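Long-range contacts in pullulanase (Bacillus acidopullulyticus, PDB 2WAN), which hydrolyses the alpha-1,6-glucosidic linkages of pullulan and probably of the branch points in starch-type polysaccharides: residues A[841-846]-A[855-860]; A[851-856]-A[869-874]; A[337-342]-A[355-360]. All blocks are in the same frame, centred on the assembly; numbering follows the deposited sequence.

Interaction 1 (A[841-846]-A[855-860]); sequences NLTFLE and ELKNYA. With SO4 (sulfate ion), chain L.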
loop_
_atom_site.group_PDB
_atom_site.type_symbol
_atom_site.label_atom_id
_atom_site.label_comp_id
_atom_site.label_asym_id
_atom_site.label_seq_id
_atom_site.Cartn_x
_atom_site.Cartn_y
_atom_site.Cartn_z
ATOM N N ASN A 841 -29.959 -0.279 12.005
ATOM C CA ASN A 841 -30.081 0.809 12.989
ATOM C C ASN A 841 -29.990 2.230 12.441
ATOM O O ASN A 841 -30.358 3.179 13.140
ATOM C CB ASN A 841 -29.014 0.679 14.092
ATOM C CG ASN A 841 -29.176 -0.561 14.936
ATOM O OD1 ASN A 841 -30.296 -1.031 15.189
ATOM N ND2 ASN A 841 -28.042 -1.088 15.418
ATOM N N LEU A 842 -29.485 2.386 11.224
ATOM C CA LEU A 842 -29.303 3.737 10.661
ATOM C C LEU A 842 -30.313 3.990 9.547
ATOM O O LEU A 842 -30.416 3.217 8.583
ATOM C CB LEU A 842 -27.858 3.939 10.159
ATOM C CG LEU A 842 -27.406 5.345 9.693
ATOM C CD1 LEU A 842 -25.863 5.454 9.687
ATOM C CD2 LEU A 842 -27.942 5.722 8.307
ATOM N N THR A 843 -31.053 5.085 9.691
ATOM C CA THR A 843 -32.042 5.504 8.704
ATOM C C THR A 843 -31.803 6.977 8.339
ATOM O O THR A 843 -31.643 7.803 9.238
ATOM C CB THR A 843 -33.474 5.317 9.282
ATOM O OG1 THR A 843 -33.655 3.957 9.711
ATOM C CG2 THR A 843 -34.549 5.675 8.254
ATOM N N PHE A 844 -31.818 7.302 7.047
ATOM C CA PHE A 844 -31.804 8.704 6.639
ATOM C C PHE A 844 -33.201 9.311 6.774
ATOM O O PHE A 844 -34.199 8.654 6.464
ATOM C CB PHE A 844 -31.263 8.839 5.210
ATOM C CG PHE A 844 -29.792 8.576 5.115
ATOM C CD1 PHE A 844 -28.882 9.536 5.558
ATOM C CD2 PHE A 844 -29.316 7.354 4.639
ATOM C CE1 PHE A 844 -27.517 9.306 5.521
ATOM C CE2 PHE A 844 -27.927 7.093 4.584
ATOM C CZ PHE A 844 -27.019 8.072 5.020
ATOM N N LEU A 845 -33.245 10.549 7.264
ATOM C CA LEU A 845 -34.491 11.287 7.473
ATOM C C LEU A 845 -34.674 12.306 6.362
ATOM O O LEU A 845 -33.697 12.922 5.899
ATOM C CB LEU A 845 -34.466 12.001 8.826
ATOM C CG LEU A 845 -34.238 11.164 10.098
ATOM C CD1 LEU A 845 -34.241 12.025 11.361
ATOM C CD2 LEU A 845 -35.286 10.047 10.216
ATOM N N GLU A 846 -35.925 12.523 5.946
ATOM C CA GLU A 846 -36.206 13.557 4.942
ATOM C C GLU A 846 -35.748 14.910 5.469
ATOM O O GLU A 846 -36.045 15.275 6.611
ATOM C CB GLU A 846 -37.707 13.589 4.590
ATOM C CG GLU A 846 -38.093 14.661 3.563
ATOM C CD GLU A 846 -37.803 14.270 2.126
ATOM O OE1 GLU A 846 -37.586 13.065 1.855
ATOM O OE2 GLU A 846 -37.807 15.179 1.262
ATOM N N GLU A 855 -30.693 9.035 11.566
ATOM C CA GLU A 855 -31.014 8.617 12.916
ATOM C C GLU A 855 -30.381 7.259 13.185
ATOM O O GLU A 855 -30.444 6.346 12.335
ATOM C CB GLU A 855 -32.538 8.533 13.098
ATOM C CG GLU A 855 -32.957 8.252 14.541
ATOM C CD GLU A 855 -34.483 8.136 14.703
ATOM O OE1 GLU A 855 -35.214 8.121 13.681
ATOM O OE2 GLU A 855 -34.943 8.076 15.860
ATOM N N LEU A 856 -29.756 7.156 14.361
ATOM C CA LEU A 856 -29.144 5.920 14.864
ATOM C C LEU A 856 -30.104 5.419 15.925
ATOM O O LEU A 856 -30.266 6.047 16.982
ATOM C CB LEU A 856 -27.739 6.207 15.454
ATOM C CG LEU A 856 -26.764 6.914 14.493
ATOM C CD1 LEU A 856 -25.430 7.253 15.160
ATOM C CD2 LEU A 856 -26.515 6.070 13.233
ATOM N N LYS A 857 -30.785 4.304 15.638
ATOM C CA LYS A 857 -31.890 3.852 16.483
ATOM C C LYS A 857 -31.541 2.643 17.328
ATOM O O LYS A 857 -30.565 1.961 17.058
ATOM C CB LYS A 857 -33.092 3.471 15.613
ATOM C CG LYS A 857 -33.570 4.602 14.699
ATOM C CD LYS A 857 -34.494 4.038 13.607
ATOM C CE LYS A 857 -33.703 3.119 12.673
ATOM N NZ LYS A 857 -34.537 2.178 11.867
ATOM N N ASN A 858 -32.394 2.370 18.312
ATOM C CA ASN A 858 -32.422 1.063 18.986
ATOM C C ASN A 858 -31.226 0.885 19.931
ATOM O O ASN A 858 -30.729 -0.220 20.042
ATOM C CB ASN A 858 -32.407 -0.125 17.969
ATOM C CG ASN A 858 -33.487 -0.039 16.880
ATOM O OD1 ASN A 858 -34.662 0.241 17.174
ATOM N ND2 ASN A 858 -33.088 -0.320 15.601
ATOM N N TYR A 859 -30.761 1.956 20.582
ATOM C CA TYR A 859 -29.522 1.892 21.401
ATOM C C TYR A 859 -28.408 1.219 20.587
ATOM O O TYR A 859 -27.799 0.237 21.042
ATOM C CB TYR A 859 -29.744 1.091 22.700
ATOM C CG TYR A 859 -30.866 1.596 23.568
ATOM C CD1 TYR A 859 -30.697 2.728 24.344
ATOM C CD2 TYR A 859 -32.098 0.920 23.618
ATOM C CE1 TYR A 859 -31.732 3.217 25.130
ATOM C CE2 TYR A 859 -33.145 1.397 24.412
ATOM C CZ TYR A 859 -32.947 2.539 25.169
ATOM O OH TYR A 859 -33.948 3.032 25.971
ATOM N N ALA A 860 -28.143 1.740 19.393
ATOM C CA ALA A 860 -27.310 1.055 18.406
ATOM C C ALA A 860 -25.946 0.653 18.969
ATOM O O ALA A 860 -25.265 1.477 19.590
ATOM C CB ALA A 860 -27.142 1.919 17.157
HETATM S S SO4 L . -27.280 -3.904 18.272
HETATM O O1 SO4 L . -26.656 -3.850 19.598
HETATM O O2 SO4 L . -26.625 -4.953 17.480
HETATM O O3 SO4 L . -27.149 -2.607 17.622
HETATM O O4 SO4 L . -28.702 -4.226 18.383
#

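Interaction 2 (A[851-856]-A[869-874]); sequences TVAFEL and IVMYNP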
loop_
_atom_site.group_PDB
_atom_site.type_symbol
_atom_site.label_atom_id
_atom_site.label_comp_id
_atom_site.label_asym_id
_atom_site.label_seq_id
_atom_site.Cartn_x
_atom_site.Cartn_y
_atom_site.Cartn_z
ATOM N N THR A 851 -28.882 18.980 2.351
ATOM C CA THR A 851 -28.571 18.663 3.753
ATOM C C THR A 851 -28.653 17.154 3.873
ATOM O O THR A 851 -29.268 16.499 3.030
ATOM C CB THR A 851 -29.564 19.316 4.769
ATOM O OG1 THR A 851 -30.879 18.772 4.573
ATOM C CG2 THR A 851 -29.598 20.861 4.640
ATOM N N VAL A 852 -27.978 16.605 4.893
ATOM C CA VAL A 852 -27.991 15.172 5.173
ATOM C C VAL A 852 -28.367 15.005 6.641
ATOM O O VAL A 852 -27.716 15.576 7.530
ATOM C CB VAL A 852 -26.606 14.516 4.898
ATOM C CG1 VAL A 852 -26.575 13.062 5.381
ATOM C CG2 VAL A 852 -26.286 14.546 3.410
ATOM N N ALA A 853 -29.418 14.222 6.889
ATOM C CA ALA A 853 -29.888 13.946 8.255
ATOM C C ALA A 853 -30.122 12.469 8.436
ATOM O O ALA A 853 -30.710 11.832 7.570
ATOM C CB ALA A 853 -31.180 14.703 8.546
ATOM N N PHE A 854 -29.660 11.924 9.563
ATOM C CA PHE A 854 -29.876 10.497 9.842
ATOM C C PHE A 854 -30.143 10.221 11.298
ATOM O O PHE A 854 -29.838 11.051 12.160
ATOM C CB PHE A 854 -28.719 9.624 9.323
ATOM C CG PHE A 854 -27.379 9.960 9.914
ATOM C CD1 PHE A 854 -26.915 9.299 11.053
ATOM C CD2 PHE A 854 -26.570 10.932 9.321
ATOM C CE1 PHE A 854 -25.666 9.611 11.594
ATOM C CE2 PHE A 854 -25.316 11.244 9.851
ATOM C CZ PHE A 854 -24.854 10.579 10.981
ATOM N N GLU A 855 -30.693 9.035 11.566
ATOM C CA GLU A 855 -31.014 8.617 12.916
ATOM C C GLU A 855 -30.381 7.259 13.185
ATOM O O GLU A 855 -30.444 6.346 12.335
ATOM C CB GLU A 855 -32.538 8.533 13.098
ATOM C CG GLU A 855 -32.957 8.252 14.541
ATOM C CD GLU A 855 -34.483 8.136 14.703
ATOM O OE1 GLU A 855 -35.214 8.121 13.681
ATOM O OE2 GLU A 855 -34.943 8.076 15.860
ATOM N N LEU A 856 -29.756 7.156 14.361
ATOM C CA LEU A 856 -29.144 5.920 14.864
ATOM C C LEU A 856 -30.104 5.419 15.925
ATOM O O LEU A 856 -30.266 6.047 16.982
ATOM C CB LEU A 856 -27.739 6.207 15.454
ATOM C CG LEU A 856 -26.764 6.914 14.493
ATOM C CD1 LEU A 856 -25.430 7.253 15.160
ATOM C CD2 LEU A 856 -26.515 6.070 13.233
ATOM N N ILE A 869 -29.974 11.663 16.548
ATOM C CA ILE A 869 -30.128 12.287 15.230
ATOM C C ILE A 869 -28.942 13.199 14.941
ATOM O O ILE A 869 -28.523 13.951 15.805
ATOM C CB ILE A 869 -31.449 13.087 15.086
ATOM C CG1 ILE A 869 -32.620 12.124 14.958
ATOM C CG2 ILE A 869 -31.375 14.046 13.849
ATOM C CD1 ILE A 869 -33.993 12.822 15.045
ATOM N N VAL A 870 -28.385 13.084 13.734
ATOM C CA VAL A 870 -27.323 13.987 13.283
ATOM C C VAL A 870 -27.806 14.638 11.979
ATOM O O VAL A 870 -28.339 13.951 11.109
ATOM C CB VAL A 870 -26.003 13.213 12.973
ATOM C CG1 VAL A 870 -24.928 14.128 12.350
ATOM C CG2 VAL A 870 -25.456 12.535 14.237
ATOM N N MET A 871 -27.605 15.950 11.839
ATOM C CA MET A 871 -27.870 16.635 10.558
ATOM C C MET A 871 -26.739 17.595 10.204
ATOM O O MET A 871 -26.356 18.438 11.033
ATOM C CB MET A 871 -29.201 17.405 10.604
ATOM C CG MET A 871 -29.468 18.188 9.313
ATOM S SD MET A 871 -31.155 18.799 9.325
ATOM C CE MET A 871 -31.010 20.143 8.135
ATOM N N TYR A 872 -26.216 17.456 8.984
ATOM C CA TYR A 872 -25.197 18.362 8.454
ATOM C C TYR A 872 -25.898 19.415 7.615
ATOM O O TYR A 872 -26.632 19.068 6.684
ATOM C CB TYR A 872 -24.193 17.619 7.565
ATOM C CG TYR A 872 -23.634 16.335 8.140
ATOM C CD1 TYR A 872 -22.999 16.311 9.376
ATOM C CD2 TYR A 872 -23.709 15.156 7.412
ATOM C CE1 TYR A 872 -22.471 15.100 9.895
ATOM C CE2 TYR A 872 -23.203 13.957 7.917
ATOM C CZ TYR A 872 -22.592 13.943 9.153
ATOM O OH TYR A 872 -22.091 12.754 9.627
ATOM N N ASN A 873 -25.684 20.680 7.957
ATOM C CA ASN A 873 -26.198 21.812 7.163
ATOM C C ASN A 873 -25.068 22.692 6.624
ATOM O O ASN A 873 -24.632 23.610 7.323
ATOM C CB ASN A 873 -27.156 22.686 7.972
ATOM C CG ASN A 873 -27.646 23.875 7.156
ATOM O OD1 ASN A 873 -27.670 23.797 5.935
ATOM N ND2 ASN A 873 -27.989 24.964 7.812
ATOM N N PRO A 874 -24.615 22.435 5.380
ATOM C CA PRO A 874 -23.525 23.221 4.787
ATOM C C PRO A 874 -23.962 24.568 4.224
ATOM O O PRO A 874 -23.116 25.371 3.825
ATOM C CB PRO A 874 -23.049 22.335 3.640
ATOM C CG PRO A 874 -24.258 21.556 3.248
ATOM C CD PRO A 874 -24.980 21.284 4.533
#

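Interaction 3 (A[337-342]-A[355-360]); sequences SNVQLL and LEMQKS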
loop_
_atom_site.group_PDB
_atom_site.type_symbol
_atom_site.label_atom_id
_atom_site.label_comp_id
_atom_site.label_asym_id
_atom_site.label_seq_id
_atom_site.Cartn_x
_atom_site.Cartn_y
_atom_site.Cartn_z
ATOM N N SER A 337 28.193 -16.786 -6.038
ATOM C CA SER A 337 29.238 -17.823 -6.076
ATOM C C SER A 337 30.013 -17.868 -4.756
ATOM O O SER A 337 30.579 -18.906 -4.388
ATOM C CB SER A 337 30.197 -17.586 -7.247
ATOM O OG SER A 337 30.878 -16.346 -7.137
ATOM N N ASN A 338 30.035 -16.735 -4.056
ATOM C CA ASN A 338 30.695 -16.633 -2.762
ATOM C C ASN A 338 30.059 -15.548 -1.906
ATOM O O ASN A 338 29.674 -14.497 -2.427
ATOM C CB ASN A 338 32.180 -16.307 -2.939
ATOM C CG ASN A 338 32.992 -16.632 -1.701
ATOM O OD1 ASN A 338 32.570 -17.418 -0.861
ATOM N ND2 ASN A 338 34.165 -16.019 -1.585
ATOM N N VAL A 339 29.955 -15.815 -0.604
ATOM C CA VAL A 339 29.586 -14.778 0.373
ATOM C C VAL A 339 30.559 -14.821 1.550
ATOM O O VAL A 339 30.784 -15.880 2.137
ATOM C CB VAL A 339 28.127 -14.916 0.895
ATOM C CG1 VAL A 339 27.790 -13.751 1.837
ATOM C CG2 VAL A 339 27.114 -14.953 -0.248
ATOM N N GLN A 340 31.147 -13.674 1.869
ATOM C CA GLN A 340 31.984 -13.554 3.053
ATOM C C GLN A 340 31.372 -12.573 4.055
ATOM O O GLN A 340 30.676 -11.623 3.666
ATOM C CB GLN A 340 33.378 -13.086 2.658
ATOM C CG GLN A 340 34.066 -14.065 1.715
ATOM C CD GLN A 340 35.564 -13.868 1.687
ATOM O OE1 GLN A 340 36.109 -13.343 0.721
ATOM N NE2 GLN A 340 36.235 -14.278 2.757
ATOM N N LEU A 341 31.640 -12.827 5.333
ATOM C CA LEU A 341 31.289 -11.911 6.424
ATOM C C LEU A 341 32.471 -10.990 6.723
ATOM O O LEU A 341 33.587 -11.472 6.977
ATOM C CB LEU A 341 30.910 -12.721 7.681
ATOM C CG LEU A 341 30.577 -11.953 8.969
ATOM C CD1 LEU A 341 29.245 -11.195 8.804
ATOM C CD2 LEU A 341 30.502 -12.910 10.155
ATOM N N LEU A 342 32.220 -9.677 6.713
ATOM C CA LEU A 342 33.229 -8.685 7.080
ATOM C C LEU A 342 32.853 -8.126 8.443
ATOM O O LEU A 342 31.765 -7.568 8.611
ATOM C CB LEU A 342 33.325 -7.548 6.044
ATOM C CG LEU A 342 33.493 -7.963 4.571
ATOM C CD1 LEU A 342 33.638 -6.737 3.657
ATOM C CD2 LEU A 342 34.701 -8.854 4.433
ATOM N N LEU A 355 35.634 -13.467 7.046
ATOM C CA LEU A 355 35.376 -14.905 7.172
ATOM C C LEU A 355 34.522 -15.454 6.045
ATOM O O LEU A 355 33.540 -14.830 5.639
ATOM C CB LEU A 355 34.692 -15.217 8.504
ATOM C CG LEU A 355 35.454 -14.852 9.776
ATOM C CD1 LEU A 355 34.506 -14.782 10.954
ATOM C CD2 LEU A 355 36.550 -15.891 10.024
ATOM N N GLU A 356 34.884 -16.634 5.544
ATOM C CA GLU A 356 34.050 -17.309 4.565
ATOM C C GLU A 356 32.751 -17.801 5.225
ATOM O O GLU A 356 32.780 -18.422 6.294
ATOM C CB GLU A 356 34.797 -18.497 3.933
ATOM C CG GLU A 356 35.751 -18.130 2.819
ATOM C CD GLU A 356 35.029 -17.689 1.556
ATOM O OE1 GLU A 356 35.649 -16.960 0.762
ATOM O OE2 GLU A 356 33.853 -18.072 1.359
ATOM N N MET A 357 31.612 -17.508 4.605
ATOM C CA MET A 357 30.357 -18.123 5.041
ATOM C C MET A 357 30.146 -19.449 4.302
ATOM O O MET A 357 30.854 -19.746 3.335
ATOM C CB MET A 357 29.170 -17.165 4.865
ATOM C CG MET A 357 29.351 -15.875 5.667
ATOM S SD MET A 357 27.986 -14.680 5.509
ATOM C CE MET A 357 26.678 -15.529 6.409
ATOM N N GLN A 358 29.183 -20.230 4.778
ATOM C CA GLN A 358 28.931 -21.579 4.280
ATOM C C GLN A 358 27.613 -21.625 3.533
ATOM O O GLN A 358 26.591 -21.185 4.056
ATOM C CB GLN A 358 28.869 -22.580 5.438
ATOM C CG GLN A 358 30.027 -22.527 6.423
ATOM C CD GLN A 358 29.717 -23.244 7.737
ATOM O OE1 GLN A 358 28.939 -24.209 7.777
ATOM N NE2 GLN A 358 30.336 -22.777 8.819
ATOM N N LYS A 359 27.641 -22.166 2.317
ATOM C CA LYS A 359 26.410 -22.476 1.584
ATOM C C LYS A 359 25.499 -23.359 2.434
ATOM O O LYS A 359 25.928 -24.393 2.955
ATOM C CB LYS A 359 26.721 -23.179 0.260
ATOM C CG LYS A 359 26.745 -22.265 -0.937
ATOM C CD LYS A 359 27.095 -23.011 -2.237
ATOM C CE LYS A 359 27.208 -22.046 -3.423
ATOM N NZ LYS A 359 27.829 -22.663 -4.629
ATOM N N SER A 360 24.244 -22.939 2.578
ATOM C CA SER A 360 23.271 -23.643 3.404
ATOM C C SER A 360 21.923 -23.802 2.670
ATOM O O SER A 360 21.877 -23.708 1.446
ATOM C CB SER A 360 23.108 -22.917 4.746
ATOM O OG SER A 360 22.332 -23.675 5.657
#

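Interaction 1 (A[841-846]-A[855-860])
Asn841 meets Lys857, Asn858 and Ala860 where the helix 835-841 runs into the short strand 842-844. The tight part is the hairpin backbone, buried Asn841 and the face with Leu842 and Leu856. Thr843 and Glu855 exchange two hydrogen bonds, with Thr843 N to Glu855 O at 3.0 Å and Glu855 N to Thr843 O at 2.8 Å. Beside them Leu842 and Leu856 point the same way, Leu842 CD1 3.7 Å from Leu856 CD2; branched apolar chains suit this buried face, where Leu842 also packs on Val714 of helix 707-714. Asn841 packs its amide on small Ala860, ND2 3.6 Å from Ala860 CB.

The looser side is marked by Lys857 and exposed Asn858. Lys857, a long flexible chain fit for a partly exposed edge, bends at chi3 (-66°) beside Thr843. Asn858 sends ND2 to Asn841 OD1 over 2.9 Å, nearly straight at 175°, although the two amide planes are turned 65° apart.

Asn841 thus works at three points: its O accepts Lys857 N, its OD1 accepts Asn858, and its ND2 donates to O3 of a sulfate, probably taken from the crystallisation liquor, at 2.8 Å. Asn861 N and Gln837 NE2 also bind that ion, which suggests a small cluster of N-H donors able to hold an anion.

Interaction 2 (A[851-856]-A[869-874])
The Phe854 ring has Val870 over one face and Tyr872 at its edge. Val870 CB stands above the rim rather than the centre, 3.5 Å from Phe854 CZ, a CH-pi contact in which the two side chains lie side by side and point the same way. Near the plane of the ring, Tyr872 OH comes to 3.6 Å from Phe854 CE2. The two aromatic planes are inclined at 61° and their centroids lie 6.0 Å apart. Chi1 of Phe854 (60°) sets CG between its own backbone N and carbonyl carbon; farther out, CZ and CE2 of the ring meet Val870 and Tyr872 of the neighbouring strand. The Tyr872 ring also passes obliquely by Val852, its CD2 3.9 Å from Val852 CB. Tyrosine suits this spot because its hydroxyl, beside the Phe854 ring, is hydrogen-bonded to Thr769 OG1, while helix 707-714 packs on Val852, Phe854 and Tyr872.

The reverse face carries Ala853, Met871, Glu855 and Ile869. Ala853 CB touches Met871 CB at 3.9 Å, and the extended Met871 chain carries CE on to Thr851 CB, 3.8 Å away; Leu881 packs against both Ala853 and Met871. Glu855 contributes only its aliphatic part here, with CG against Ile869 CG1.

Backbone bonds join the strands, among them Tyr872 N to Val852 O (2.8 Å) and Phe854 N to Val870 O (2.9 Å). The axes run antiparallel at 175°: this is a regular beta hairpin of the C-terminal all-beta domain of pullulanases, with the residues of this contact buried on both faces.

Interaction 3 (A[337-342]-A[355-360])
Leu341 N donates to Leu355 O over 2.8 Å, and Leu355 N returns a bond of 2.9 Å to Leu341 O, closing one hydrogen-bonded pair of an antiparallel beta hairpin. The hairpin belongs to the beta-sheet domain of carbohydrate-binding module 48 type, the N-terminal domain of isoamylases and their relatives. One step further on, Met357 N reaches Val339 O at 3.1 Å, just where the second strand is interrupted between 355-356 and 358-359.

The two faces differ in chemistry. On the Leu341 side the contact is apolar and largely buried, through Val339, Leu341 and Met357. Met357, with CG anti to its carbonyl carbon (chi1 -60°), lays its CG against Leu341 CB at 4.1 Å and its SD against Val339 CG1 at 3.8 Å. An unbranched, flexible methionine can touch both Val339 and Leu341 at the strand break. Phe329 and Tyr380 from adjoining strands also pack on Leu341 and Met357, while Leu355, partly exposed, is only loosely placed against Leu341.

The opposite face carries Asn338, Gln340 and Glu356, polar residues that suit a side nearer solvent. The Glu356 chain is bent at chi2 (-71°), and its carboxylate lies stacked on the amide of Gln340, the planes only 15° apart. It lies almost in one plane with the amide of Asn338, although the two side chains cross at about a right angle. Asn338 ND2 donates in its amide plane to the syn lone pair of Glu356 OE1, at 2.9 Å.

In the fold
Along the chain interaction 3 comes first and closes long before the other two open. It lies in the carbohydrate-binding module 48 type domain, on the opposite side of the chain's centre from the all-beta domain that holds interactions 1 and 2. The nearest atoms of interaction 3 and interaction 1 are about 56 Å apart, as are those of interaction 3 and interaction 2. Interactions 1 and 2, whose centres are 11 Å apart, are consecutive hairpins of one antiparallel sheet: strand 852-856 lies between 842-844 and 868-873, and both contacts share Glu855 and Leu856. Helix 707-714 packs against both. The eight-stranded parallel barrel of the catalytic domain comes between the two regions in sequence, so these contacts structure separate beta domains flanking it.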